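Long-range contacts in putative O-GlcNAcase nagJ (Clostridium perfringens, PDB 6PV5), which probably hydrolyses N-acetylhexosaminides as a family 84 glycoside hydrolase, represented here by the N-terminal part of a longer protein with its barrel domain: residues G154-V159 / E255-F260; V159-Q164 / E214-A219; K233-Y238 / E278-A283; A283-A288 / N319-E324. One frame throughout, in Å; residues are numbered along the deposited sequence.

In the fold
The contacts form two touching pairs. Contacts 1 and 2, with centres about 7 Å apart, share helix 152-163 and dock the N-terminal domain on the (beta/alpha)8 barrel. Their barrel segments lead into strands 219-222 and 259-264, at the strands' N-terminal ends. The backbones of the two barrel segments also meet: Asp259 N lies 2.7 Å from Asn218 O, a probable hydrogen bond. Contacts 3 and 4, with centres about 10 Å apart, share helix 274-294 on the barrel wall. Their salt bridge joins Glu278 to Arg320. The centres of contacts 1 and 3 are about 32 Å apart. All four contacts lie away from Asp305, the predicted proton donor.

Contact 1: residues G154-V159 / E255-F260; sequences GTFYGV and ENKVDF
Lys257 sets its CG methylene over one face of the Phe156 ring, the two side chains crossing at a slant. This CG is 3.7 Å from the ring centroid and 23° off the ring normal, a CH-pi contact. It is displaced toward the CG and CD2 side of the ring. Phe156 CG stands anti to the backbone N (chi1 -172°), which sends the ring away from helix 152-163 to the opposing chain. The far rim reaches two backbone carbonyls obliquely: Phe156 CE1 is 3.4 Å from Glu255 O, and Phe156 CE2 is 3.4 Å from Asn256 O. These carbonyls lie where the chain leaves helix 243-255. Lys257 closes that helix with positive phi in a Schellman motif, just before barrel strand 259-264. The Lys257 chain bends at chi2 (-53°), and its NZ leads away to a salt bridge with Asp71. Beside this packing, Tyr157 reaches over through its hydroxyl. Water 1 sits at the edge of the Tyr157 ring, in its plane, 2.7 Å from Tyr157 OH. The same water donates to Lys257 O at 3.0 Å. On the N-terminal domain side, Leu77 of helix 72-82 also packs on Phe156.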
loop_
_atom_site.group_PDB
_atom_site.type_symbol
_atom_site.label_atom_id
_atom_site.label_comp_id
_atom_site.label_asym_id
_atom_site.label_seq_id
_atom_site.Cartn_x
_atom_site.Cartn_y
_atom_site.Cartn_z
ATOM N N GLY A 154 11.345 16.227 2.014
ATOM C CA GLY A 154 10.258 17.170 1.812
ATOM C C GLY A 154 10.314 17.835 0.436
ATOM O O GLY A 154 9.280 18.066 -0.187
ATOM N N THR A 155 11.533 18.141 -0.019
ATOM C CA THR A 155 11.764 18.863 -1.263
ATOM C C THR A 155 11.527 17.929 -2.456
ATOM O O THR A 155 10.955 18.337 -3.465
ATOM C CB THR A 155 13.145 19.552 -1.254
ATOM O OG1 THR A 155 13.227 20.436 -0.133
ATOM C CG2 THR A 155 13.434 20.350 -2.508
ATOM N N PHE A 156 11.994 16.681 -2.325
ATOM C CA PHE A 156 11.718 15.598 -3.257
ATOM C C PHE A 156 10.207 15.399 -3.435
ATOM O O PHE A 156 9.727 15.347 -4.567
ATOM C CB PHE A 156 12.459 14.344 -2.794
ATOM C CG PHE A 156 12.440 13.169 -3.736
ATOM C CD1 PHE A 156 13.437 13.003 -4.686
ATOM C CD2 PHE A 156 11.456 12.195 -3.636
ATOM C CE1 PHE A 156 13.436 11.905 -5.535
ATOM C CE2 PHE A 156 11.463 11.095 -4.479
ATOM C CZ PHE A 156 12.450 10.949 -5.427
ATOM N N TYR A 157 9.457 15.345 -2.323
ATOM C CA TYR A 157 8.011 15.167 -2.368
ATOM C C TYR A 157 7.324 16.401 -2.942
ATOM O O TYR A 157 6.256 16.295 -3.540
ATOM C CB TYR A 157 7.416 14.855 -0.990
ATOM C CG TYR A 157 7.797 13.511 -0.420
ATOM C CD1 TYR A 157 8.214 12.475 -1.245
ATOM C CD2 TYR A 157 7.745 13.276 0.943
ATOM C CE1 TYR A 157 8.600 11.250 -0.732
ATOM C CE2 TYR A 157 8.086 12.040 1.468
ATOM C CZ TYR A 157 8.518 11.026 0.633
ATOM O OH TYR A 157 8.890 9.824 1.159
ATOM N N GLY A 158 7.921 17.575 -2.718
ATOM C CA GLY A 158 7.406 18.807 -3.295
ATOM C C GLY A 158 7.408 18.727 -4.818
ATOM O O GLY A 158 6.445 19.142 -5.462
ATOM N N VAL A 159 8.489 18.160 -5.367
ATOM C CA VAL A 159 8.652 18.022 -6.807
ATOM C C VAL A 159 7.713 16.940 -7.348
ATOM O O VAL A 159 7.174 17.077 -8.446
ATOM C CB VAL A 159 10.117 17.732 -7.186
ATOM C CG1 VAL A 159 10.270 17.531 -8.683
ATOM C CG2 VAL A 159 11.065 18.815 -6.690
ATOM N N GLU A 255 17.744 6.764 -4.279
ATOM C CA GLU A 255 17.387 7.802 -5.235
ATOM C C GLU A 255 15.916 8.187 -5.112
ATOM O O GLU A 255 15.538 9.268 -5.555
ATOM C CB GLU A 255 17.721 7.360 -6.656
ATOM C CG GLU A 255 19.215 7.249 -6.884
ATOM C CD GLU A 255 19.616 6.509 -8.142
ATOM O OE1 GLU A 255 18.854 6.587 -9.127
ATOM O OE2 GLU A 255 20.685 5.853 -8.126
ATOM N N ASN A 256 15.104 7.322 -4.482
ATOM C CA ASN A 256 13.657 7.517 -4.456
ATOM C C ASN A 256 13.152 7.984 -3.090
ATOM O O ASN A 256 11.947 8.173 -2.907
ATOM C CB ASN A 256 12.922 6.279 -4.975
ATOM C CG ASN A 256 12.932 6.234 -6.487
ATOM O OD1 ASN A 256 12.245 7.014 -7.135
ATOM N ND2 ASN A 256 13.729 5.349 -7.052
ATOM N N LYS A 257 14.084 8.198 -2.149
ATOM C CA LYS A 257 13.760 8.620 -0.798
ATOM C C LYS A 257 12.974 7.511 -0.119
ATOM O O LYS A 257 12.058 7.769 0.656
ATOM C CB LYS A 257 13.013 9.957 -0.783
ATOM C CG LYS A 257 13.816 11.154 -1.287
ATOM C CD LYS A 257 15.161 11.332 -0.603
ATOM C CE LYS A 257 15.788 12.683 -0.873
ATOM N NZ LYS A 257 17.192 12.720 -0.406
ATOM N N VAL A 258 13.370 6.273 -0.410
ATOM C CA VAL A 258 12.742 5.107 0.176
ATOM C C VAL A 258 13.789 4.408 1.023
ATOM O O VAL A 258 14.807 3.983 0.493
ATOM C CB VAL A 258 12.187 4.147 -0.901
ATOM C CG1 VAL A 258 11.738 2.833 -0.299
ATOM C CG2 VAL A 258 11.076 4.778 -1.726
ATOM N N ASP A 259 13.519 4.283 2.326
ATOM C CA ASP A 259 14.405 3.526 3.199
ATOM C C ASP A 259 14.360 2.052 2.836
ATOM O O ASP A 259 13.313 1.409 2.941
ATOM C CB ASP A 259 14.051 3.664 4.685
ATOM C CG ASP A 259 14.312 5.057 5.216
ATOM O OD1 ASP A 259 15.348 5.642 4.828
ATOM O OD2 ASP A 259 13.482 5.545 6.008
ATOM N N PHE A 260 15.522 1.532 2.429
ATOM C CA PHE A 260 15.686 0.106 2.290
ATOM C C PHE A 260 15.925 -0.452 3.683
ATOM O O PHE A 260 16.972 -0.200 4.283
ATOM C CB PHE A 260 16.851 -0.232 1.353
ATOM C CG PHE A 260 16.960 -1.698 1.030
ATOM C CD1 PHE A 260 17.639 -2.563 1.862
ATOM C CD2 PHE A 260 16.402 -2.208 -0.129
ATOM C CE1 PHE A 260 17.745 -3.909 1.550
ATOM C CE2 PHE A 260 16.493 -3.555 -0.436
ATOM C CZ PHE A 260 17.181 -4.403 0.393
HETATM O O HOH W 1 9.455 8.112 -0.801
#

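Contact 2: residues V159-Q164 / E214-A219; sequences VKSLKQ and EYKMNA
Glu214 meets Lys160 in a salt bridge at the end of helix 202-214. Lys160 NZ donates to Glu214 OE2 at 2.6 Å and approaches that oxygen nearly along its C-O bond. The two side chains run at about a right angle. The Glu214 backbone-to-side-chain bond leads away from helix 152-163, but a bend at chi2 (79°) turns the carboxylate back to the lysine. Lys160 is bent at chi2 as well. Its CD lies 3.6 Å from Glu214 OE2, so methylenes as well as the ammonium group lie against this one oxygen.

Tyr215 is the first residue to leave the helix. Its ring atom CE1 lies 3.8 Å from Gln164 NE2, which approaches obliquely, and the amide and ring planes are 51° apart. The amide is held from outside the contact, with Gln164 OE1 bonded to Tyr43 N.

Lys216 has positive phi and turns the chain toward the barrel. Its side chain runs extended to CE, and a turn at chi4 (96°) sets NZ against the opposing helix. There Lys216 NZ donates to Ser161 OG at 2.7 Å. The serine hydroxyl is also bonded to Tyr132 OH, which fixes it in position between the two partners.

Beyond Lys216 the chain runs inward to strand 219-222, where Ala219 pairs with Val191 of strand 188-192. Helix 446-457 flanks the turn, with Leu450 on Tyr215 and Trp457 on Lys216. Across the interface, helix 72-82 touches Lys160 through Leu77.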
loop_
_atom_site.group_PDB
_atom_site.type_symbol
_atom_site.label_atom_id
_atom_site.label_comp_id
_atom_site.label_asym_id
_atom_site.label_seq_id
_atom_site.Cartn_x
_atom_site.Cartn_y
_atom_site.Cartn_z
ATOM N N VAL A 159 8.489 18.160 -5.367
ATOM C CA VAL A 159 8.652 18.022 -6.807
ATOM C C VAL A 159 7.713 16.940 -7.348
ATOM O O VAL A 159 7.174 17.077 -8.446
ATOM C CB VAL A 159 10.117 17.732 -7.186
ATOM C CG1 VAL A 159 10.270 17.531 -8.683
ATOM C CG2 VAL A 159 11.065 18.815 -6.690
ATOM N N LYS A 160 7.548 15.847 -6.586
ATOM C CA LYS A 160 6.618 14.785 -6.953
ATOM C C LYS A 160 5.211 15.365 -7.063
ATOM O O LYS A 160 4.462 14.998 -7.963
ATOM C CB LYS A 160 6.656 13.632 -5.942
ATOM C CG LYS A 160 7.914 12.779 -5.973
ATOM C CD LYS A 160 8.090 12.080 -7.299
ATOM C CE LYS A 160 9.281 11.157 -7.320
ATOM N NZ LYS A 160 9.266 10.306 -8.534
ATOM N N SER A 161 4.865 16.287 -6.157
ATOM C CA SER A 161 3.563 16.931 -6.227
ATOM C C SER A 161 3.517 17.893 -7.409
ATOM O O SER A 161 2.465 18.040 -8.033
ATOM C CB SER A 161 3.199 17.623 -4.946
ATOM O OG SER A 161 2.937 16.680 -3.922
ATOM N N LEU A 162 4.652 18.553 -7.699
ATOM C CA LEU A 162 4.704 19.451 -8.843
ATOM C C LEU A 162 4.469 18.655 -10.126
ATOM O O LEU A 162 3.667 19.077 -10.949
ATOM C CB LEU A 162 6.024 20.233 -8.898
ATOM C CG LEU A 162 6.118 21.234 -10.061
ATOM C CD1 LEU A 162 5.137 22.400 -9.899
ATOM C CD2 LEU A 162 7.543 21.730 -10.290
ATOM N N LYS A 163 5.134 17.492 -10.251
ATOM C CA LYS A 163 5.067 16.637 -11.431
ATOM C C LYS A 163 3.629 16.217 -11.742
ATOM O O LYS A 163 3.326 15.905 -12.889
ATOM C CB LYS A 163 5.991 15.419 -11.303
ATOM N N GLN A 164 2.749 16.238 -10.732
ATOM C CA GLN A 164 1.345 15.879 -10.896
ATOM C C GLN A 164 0.487 17.114 -11.162
ATOM O O GLN A 164 -0.698 16.990 -11.461
ATOM C CB GLN A 164 0.778 15.209 -9.641
ATOM C CG GLN A 164 1.409 13.876 -9.269
ATOM C CD GLN A 164 0.682 13.227 -8.111
ATOM O OE1 GLN A 164 -0.437 13.589 -7.756
ATOM N NE2 GLN A 164 1.310 12.233 -7.518
ATOM N N GLU A 214 7.165 7.766 -6.035
ATOM C CA GLU A 214 6.177 8.513 -6.786
ATOM C C GLU A 214 5.012 8.942 -5.892
ATOM O O GLU A 214 4.435 10.013 -6.094
ATOM C CB GLU A 214 5.709 7.683 -7.982
ATOM C CG GLU A 214 4.949 8.506 -9.007
ATOM C CD GLU A 214 5.795 9.344 -9.955
ATOM O OE1 GLU A 214 5.247 9.793 -10.991
ATOM O OE2 GLU A 214 6.997 9.546 -9.668
ATOM N N TYR A 215 4.683 8.108 -4.893
ATOM C CA TYR A 215 3.468 8.317 -4.122
ATOM C C TYR A 215 3.777 8.530 -2.638
ATOM O O TYR A 215 2.886 8.426 -1.792
ATOM C CB TYR A 215 2.451 7.218 -4.452
ATOM C CG TYR A 215 2.009 7.333 -5.888
ATOM C CD1 TYR A 215 1.143 8.342 -6.259
ATOM C CD2 TYR A 215 2.516 6.500 -6.877
ATOM C CE1 TYR A 215 0.739 8.497 -7.572
ATOM C CE2 TYR A 215 2.133 6.653 -8.204
ATOM C CZ TYR A 215 1.242 7.658 -8.547
ATOM O OH TYR A 215 0.834 7.867 -9.827
ATOM N N LYS A 216 5.054 8.825 -2.353
ATOM C CA LYS A 216 5.512 9.352 -1.076
ATOM C C LYS A 216 5.452 8.278 0.009
ATOM O O LYS A 216 5.294 8.607 1.182
ATOM C CB LYS A 216 4.746 10.620 -0.677
ATOM C CG LYS A 216 4.744 11.754 -1.700
ATOM C CD LYS A 216 4.035 12.985 -1.216
ATOM C CE LYS A 216 4.007 14.098 -2.241
ATOM N NZ LYS A 216 2.751 14.101 -3.030
ATOM N N MET A 217 5.618 7.008 -0.380
ATOM C CA MET A 217 5.892 5.964 0.596
ATOM C C MET A 217 7.400 5.887 0.791
ATOM O O MET A 217 8.139 5.823 -0.179
ATOM C CB MET A 217 5.400 4.593 0.132
ATOM C CG MET A 217 3.945 4.598 -0.323
ATOM S SD MET A 217 3.296 2.904 -0.526
ATOM C CE MET A 217 2.991 2.461 1.185
ATOM N N ASN A 218 7.839 5.806 2.052
ATOM C CA ASN A 218 9.211 6.155 2.378
ATOM C C ASN A 218 9.984 4.932 2.843
ATOM O O ASN A 218 11.099 5.084 3.311
ATOM C CB ASN A 218 9.279 7.309 3.392
ATOM C CG ASN A 218 8.721 6.983 4.767
ATOM O OD1 ASN A 218 8.221 5.882 5.013
ATOM N ND2 ASN A 218 8.817 7.932 5.689
ATOM N N ALA A 219 9.407 3.723 2.745
ATOM C CA ALA A 219 10.201 2.571 3.138
ATOM C C ALA A 219 9.789 1.301 2.400
ATOM O O ALA A 219 8.620 1.080 2.105
ATOM C CB ALA A 219 10.118 2.361 4.633
#

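Contact 3: residues K233-Y238 / E278-A283; sequences KWREPY and EADFKA
Trp234 and Arg235 turn different ways to reach Asp280 and Ala283. Trp234 CG sits between the backbone N and the carbonyl carbon (chi1 62°). Arg235 CG is anti to its carbonyl carbon, and the chain then runs extended to NE. As a result the indole lies over the guanidinium, with Trp234 CZ2 3.4 Å above the centre of the Arg235 plane. The indole edge faces the helix: Trp234 CH2 is 3.5 Å from Asp280 O, near the ring plane. Arg235 NE donates to Asp280 OD1 at 2.8 Å. That oxygen lies close to the guanidinium plane, but the arginine comes from 37° above the carboxylate plane. Arg235 NH2 adds weak bonds to both Asp280 oxygens. The aliphatic part packs too, with Arg235 CG 3.7 Å from Ala283 CB. Water 2 donates to both Arg235 O and Ala283 O, joining the type I turn of residues 233-236 to helix 274-294. The turn lies in the loop after barrel strand 219-222. Asp269 takes Arg235 NH1 and Trp234 NE1, and Lys271 N binds Asp280 OD2. The arginine is shared by two carboxylates, which probably favours its charged form and keeps the guanidinium in place against the indole.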
loop_
_atom_site.group_PDB
_atom_site.type_symbol
_atom_site.label_atom_id
_atom_site.label_comp_id
_atom_site.label_asym_id
_atom_site.label_seq_id
_atom_site.Cartn_x
_atom_site.Cartn_y
_atom_site.Cartn_z
ATOM N N LYS A 233 20.305 -18.684 6.734
ATOM C CA LYS A 233 21.714 -18.337 6.733
ATOM C C LYS A 233 21.905 -16.892 7.190
ATOM O O LYS A 233 22.654 -16.151 6.559
ATOM C CB LYS A 233 22.239 -18.415 5.297
ATOM C CG LYS A 233 22.167 -19.777 4.621
ATOM C CD LYS A 233 22.861 -19.771 3.267
ATOM C CE LYS A 233 22.525 -20.976 2.415
ATOM N NZ LYS A 233 23.145 -22.221 2.927
ATOM N N TRP A 234 21.222 -16.473 8.267
ATOM C CA TRP A 234 21.301 -15.078 8.698
ATOM C C TRP A 234 22.721 -14.680 9.101
ATOM O O TRP A 234 23.074 -13.510 9.003
ATOM C CB TRP A 234 20.329 -14.761 9.835
ATOM C CG TRP A 234 20.581 -15.544 11.082
ATOM C CD1 TRP A 234 20.091 -16.781 11.374
ATOM C CD2 TRP A 234 21.379 -15.150 12.216
ATOM N NE1 TRP A 234 20.507 -17.176 12.617
ATOM C CE2 TRP A 234 21.297 -16.192 13.160
ATOM C CE3 TRP A 234 22.150 -14.023 12.525
ATOM C CZ2 TRP A 234 21.961 -16.150 14.386
ATOM C CZ3 TRP A 234 22.790 -13.970 13.748
ATOM C CH2 TRP A 234 22.703 -15.025 14.661
ATOM N N ARG A 235 23.510 -15.642 9.582
ATOM C CA ARG A 235 24.875 -15.352 10.000
ATOM C C ARG A 235 25.761 -15.010 8.801
ATOM O O ARG A 235 26.707 -14.240 8.942
ATOM C CB ARG A 235 25.457 -16.536 10.771
ATOM C CG ARG A 235 24.800 -16.764 12.121
ATOM C CD ARG A 235 25.135 -18.183 12.514
ATOM N NE ARG A 235 24.530 -18.599 13.772
ATOM C CZ ARG A 235 23.364 -19.228 13.882
ATOM N NH1 ARG A 235 22.656 -19.515 12.802
ATOM N NH2 ARG A 235 22.912 -19.574 15.074
ATOM N N GLU A 236 25.431 -15.559 7.620
ATOM C CA GLU A 236 26.326 -15.526 6.474
ATOM C C GLU A 236 26.139 -14.238 5.678
ATOM O O GLU A 236 25.019 -13.818 5.403
ATOM C CB GLU A 236 26.147 -16.767 5.599
ATOM C CG GLU A 236 26.207 -18.075 6.370
ATOM C CD GLU A 236 26.111 -19.339 5.521
ATOM O OE1 GLU A 236 26.353 -19.255 4.279
ATOM O OE2 GLU A 236 25.785 -20.411 6.092
ATOM N N PRO A 237 27.237 -13.560 5.283
ATOM C CA PRO A 237 27.138 -12.371 4.431
ATOM C C PRO A 237 26.619 -12.742 3.042
ATOM O O PRO A 237 26.604 -13.921 2.687
ATOM C CB PRO A 237 28.591 -11.871 4.369
ATOM C CG PRO A 237 29.430 -13.100 4.645
ATOM C CD PRO A 237 28.622 -13.885 5.656
ATOM N N TYR A 238 26.186 -11.738 2.265
ATOM C CA TYR A 238 25.739 -12.022 0.908
ATOM C C TYR A 238 26.921 -12.427 0.030
ATOM O O TYR A 238 27.911 -11.697 -0.053
ATOM C CB TYR A 238 24.947 -10.865 0.292
ATOM C CG TYR A 238 23.470 -10.911 0.603
ATOM C CD1 TYR A 238 22.630 -11.853 0.018
ATOM C CD2 TYR A 238 22.916 -10.028 1.518
ATOM C CE1 TYR A 238 21.277 -11.900 0.322
ATOM C CE2 TYR A 238 21.567 -10.057 1.825
ATOM C CZ TYR A 238 20.746 -10.999 1.231
ATOM O OH TYR A 238 19.427 -11.009 1.569
ATOM N N GLU A 278 27.251 -15.390 22.878
ATOM C CA GLU A 278 28.201 -14.357 22.509
ATOM C C GLU A 278 28.620 -14.506 21.048
ATOM O O GLU A 278 28.804 -13.500 20.361
ATOM C CB GLU A 278 29.404 -14.346 23.455
ATOM C CG GLU A 278 29.155 -13.596 24.751
ATOM C CD GLU A 278 28.539 -12.212 24.623
ATOM O OE1 GLU A 278 29.114 -11.362 23.918
ATOM O OE2 GLU A 278 27.478 -11.990 25.226
ATOM N N ALA A 279 28.779 -15.755 20.586
ATOM C CA ALA A 279 29.143 -16.025 19.195
ATOM C C ALA A 279 28.030 -15.560 18.255
ATOM O O ALA A 279 28.273 -14.789 17.318
ATOM C CB ALA A 279 29.452 -17.494 19.004
ATOM N N ASP A 280 26.800 -16.016 18.542
ATOM C CA ASP A 280 25.628 -15.650 17.755
ATOM C C ASP A 280 25.478 -14.136 17.724
ATOM O O ASP A 280 25.232 -13.575 16.660
ATOM C CB ASP A 280 24.379 -16.422 18.183
ATOM C CG ASP A 280 24.294 -17.777 17.507
ATOM O OD1 ASP A 280 24.998 -17.966 16.489
ATOM O OD2 ASP A 280 23.538 -18.640 18.000
ATOM N N PHE A 281 25.707 -13.470 18.868
ATOM C CA PHE A 281 25.635 -12.015 18.886
ATOM C C PHE A 281 26.703 -11.378 17.995
ATOM O O PHE A 281 26.454 -10.342 17.368
ATOM C CB PHE A 281 25.613 -11.436 20.311
ATOM C CG PHE A 281 25.218 -9.982 20.285
ATOM C CD1 PHE A 281 26.167 -8.993 20.091
ATOM C CD2 PHE A 281 23.880 -9.611 20.333
ATOM C CE1 PHE A 281 25.796 -7.659 19.990
ATOM C CE2 PHE A 281 23.508 -8.280 20.225
ATOM C CZ PHE A 281 24.464 -7.308 20.038
ATOM N N LYS A 282 27.914 -11.959 17.969
ATOM C CA LYS A 282 28.992 -11.418 17.141
ATOM C C LYS A 282 28.651 -11.621 15.664
ATOM O O LYS A 282 28.812 -10.715 14.841
ATOM C CB LYS A 282 30.345 -12.032 17.535
ATOM N N ALA A 283 28.137 -12.817 15.348
ATOM C CA ALA A 283 27.610 -13.123 14.025
ATOM C C ALA A 283 26.640 -12.027 13.575
ATOM O O ALA A 283 26.788 -11.486 12.475
ATOM C CB ALA A 283 26.965 -14.489 14.040
HETATM O O HOH W 2 28.154 -12.811 10.615
#

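Contact 4: residues A283-A288 / N319-E324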
loop_
_atom_site.group_PDB
_atom_site.type_symbol
_atom_site.label_atom_id
_atom_site.label_comp_id
_atom_site.label_asym_id
_atom_site.label_seq_id
_atom_site.Cartn_x
_atom_site.Cartn_y
_atom_site.Cartn_z
ATOM N N ALA A 283 28.137 -12.817 15.348
ATOM C CA ALA A 283 27.610 -13.123 14.025
ATOM C C ALA A 283 26.640 -12.027 13.575
ATOM O O ALA A 283 26.788 -11.486 12.475
ATOM C CB ALA A 283 26.965 -14.489 14.040
ATOM N N LEU A 284 25.705 -11.659 14.468
ATOM C CA LEU A 284 24.668 -10.683 14.170
ATOM C C LEU A 284 25.298 -9.329 13.864
ATOM O O LEU A 284 24.952 -8.685 12.865
ATOM C CB LEU A 284 23.685 -10.602 15.346
ATOM C CG LEU A 284 22.568 -9.555 15.253
ATOM C CD1 LEU A 284 21.716 -9.742 14.000
ATOM C CD2 LEU A 284 21.688 -9.621 16.499
ATOM N N ILE A 285 26.243 -8.916 14.718
ATOM C CA ILE A 285 26.911 -7.640 14.515
ATOM C C ILE A 285 27.610 -7.663 13.158
ATOM O O ILE A 285 27.516 -6.705 12.393
ATOM C CB ILE A 285 27.893 -7.364 15.676
ATOM C CG1 ILE A 285 27.132 -7.017 16.958
ATOM C CG2 ILE A 285 28.923 -6.294 15.298
ATOM C CD1 ILE A 285 26.447 -5.663 16.923
ATOM N N ASN A 286 28.328 -8.758 12.885
ATOM C CA ASN A 286 29.075 -8.879 11.638
ATOM C C ASN A 286 28.139 -8.719 10.439
ATOM O O ASN A 286 28.341 -7.828 9.612
ATOM C CB ASN A 286 29.884 -10.176 11.545
ATOM C CG ASN A 286 30.788 -10.224 10.325
ATOM O OD1 ASN A 286 31.471 -9.248 9.992
ATOM N ND2 ASN A 286 30.807 -11.361 9.646
ATOM N N LYS A 287 27.110 -9.579 10.358
ATOM C CA LYS A 287 26.135 -9.511 9.275
ATOM C C LYS A 287 25.666 -8.075 9.075
ATOM O O LYS A 287 25.653 -7.551 7.960
ATOM C CB LYS A 287 24.955 -10.446 9.560
ATOM C CG LYS A 287 23.941 -10.551 8.426
ATOM C CD LYS A 287 24.559 -10.757 7.055
ATOM C CE LYS A 287 23.534 -11.132 6.006
ATOM N NZ LYS A 287 22.862 -12.406 6.356
ATOM N N ALA A 288 25.310 -7.414 10.177
ATOM C CA ALA A 288 24.804 -6.058 10.051
ATOM C C ALA A 288 25.863 -5.134 9.453
ATOM O O ALA A 288 25.520 -4.136 8.826
ATOM C CB ALA A 288 24.308 -5.561 11.395
ATOM N N ASN A 319 18.059 -4.857 22.517
ATOM C CA ASN A 319 18.585 -3.670 23.204
ATOM C C ASN A 319 20.101 -3.562 22.995
ATOM O O ASN A 319 20.615 -2.487 22.706
ATOM C CB ASN A 319 18.320 -3.681 24.718
ATOM C CG ASN A 319 16.856 -3.691 25.120
ATOM O OD1 ASN A 319 15.987 -3.157 24.429
ATOM N ND2 ASN A 319 16.578 -4.280 26.268
ATOM N N ARG A 320 20.791 -4.698 23.085
ATOM C CA ARG A 320 22.221 -4.755 22.837
ATOM C C ARG A 320 22.531 -4.328 21.405
ATOM O O ARG A 320 23.431 -3.512 21.195
ATOM C CB ARG A 320 22.760 -6.150 23.143
ATOM C CG ARG A 320 24.238 -6.155 23.517
ATOM C CD ARG A 320 24.741 -7.576 23.681
ATOM N NE ARG A 320 26.184 -7.640 23.492
ATOM C CZ ARG A 320 26.890 -8.756 23.581
ATOM N NH1 ARG A 320 26.292 -9.896 23.872
ATOM N NH2 ARG A 320 28.196 -8.740 23.379
ATOM N N PHE A 321 21.760 -4.847 20.430
ATOM C CA PHE A 321 21.995 -4.526 19.034
ATOM C C PHE A 321 21.785 -3.035 18.821
ATOM O O PHE A 321 22.538 -2.392 18.085
ATOM C CB PHE A 321 21.117 -5.368 18.097
ATOM C CG PHE A 321 21.386 -5.142 16.627
ATOM C CD1 PHE A 321 22.300 -5.927 15.944
ATOM C CD2 PHE A 321 20.739 -4.130 15.932
ATOM C CE1 PHE A 321 22.543 -5.720 14.590
ATOM C CE2 PHE A 321 20.989 -3.917 14.583
ATOM C CZ PHE A 321 21.893 -4.713 13.912
ATOM N N ASN A 322 20.731 -2.507 19.454
ATOM C CA ASN A 322 20.377 -1.102 19.360
ATOM C C ASN A 322 21.509 -0.248 19.948
ATOM O O ASN A 322 21.835 0.820 19.423
ATOM C CB ASN A 322 19.070 -0.870 20.119
ATOM C CG ASN A 322 18.480 0.503 19.929
ATOM O OD1 ASN A 322 18.320 0.977 18.805
ATOM N ND2 ASN A 322 18.077 1.121 21.023
ATOM N N LYS A 323 22.095 -0.742 21.053
ATOM C CA LYS A 323 23.107 -0.020 21.806
ATOM C C LYS A 323 24.457 -0.106 21.086
ATOM O O LYS A 323 25.098 0.914 20.863
ATOM C CB LYS A 323 23.180 -0.558 23.243
ATOM C CG LYS A 323 24.087 0.232 24.181
ATOM C CD LYS A 323 24.210 -0.382 25.568
ATOM C CE LYS A 323 25.171 0.355 26.483
ATOM N NZ LYS A 323 26.588 0.159 26.082
ATOM N N GLU A 324 24.861 -1.324 20.710
ATOM C CA GLU A 324 26.220 -1.616 20.276
ATOM C C GLU A 324 26.382 -1.519 18.753
ATOM O O GLU A 324 27.512 -1.583 18.264
ATOM C CB GLU A 324 26.688 -2.957 20.844
ATOM C CG GLU A 324 26.575 -3.033 22.359
ATOM C CD GLU A 324 27.129 -4.271 23.047
ATOM O OE1 GLU A 324 27.435 -5.266 22.362
ATOM O OE2 GLU A 324 27.230 -4.246 24.289
#
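The Phe321 ring points its edge at helix 274-294. Ala288 CB lies in the plane of the ring, 3.6 Å from Phe321 CZ. Leu284 and Ile285 come in obliquely. Leu284 CG is 3.7 Å from Phe321 CD1, and Leu284 CD2 touches the same ring carbon. The leucine side chain crosses the phenylalanine at about a right angle. Ile285 CD1 is more distant, 4.3 Å from Phe321 CD1. Phe325, one turn further along helix 311-326, meets the Phe321 ring with planes about 25° apart. The other flat group, the Arg320 guanidinium, has partners on both helices. Within its own helix, Arg320 NE donates to Glu324 OE1 at 2.9 Å in a nearly straight bond. The oxygen lies near the guanidinium plane, while the arginine comes from well above the carboxylate plane. Across the interface, Arg320 NH1 forms a salt bridge with Glu278, and the guanidinium makes a cation-pi contact with Phe281.

The two helices follow barrel strands 259-264 and 298-302, so they are consecutive outer helices of the (beta/alpha)8 barrel. Their local axes come within 11.2 Å and cross at -48°. Leu284 and Ala288 are one turn apart on helix 274-294, and Phe321 fits against both. Phe321 CG stands anti to the backbone N (chi1 -176°), which sends the ring straight across the interface. No hydrogen bond crosses between the two segments, and the packing is apolar. Strand 298-302 lies beneath: Ile301 touches both Leu284 and Phe321, and Phe299 touches Ala288. At the outer rim, Ile285 CD1 approaches the backbone of Glu324.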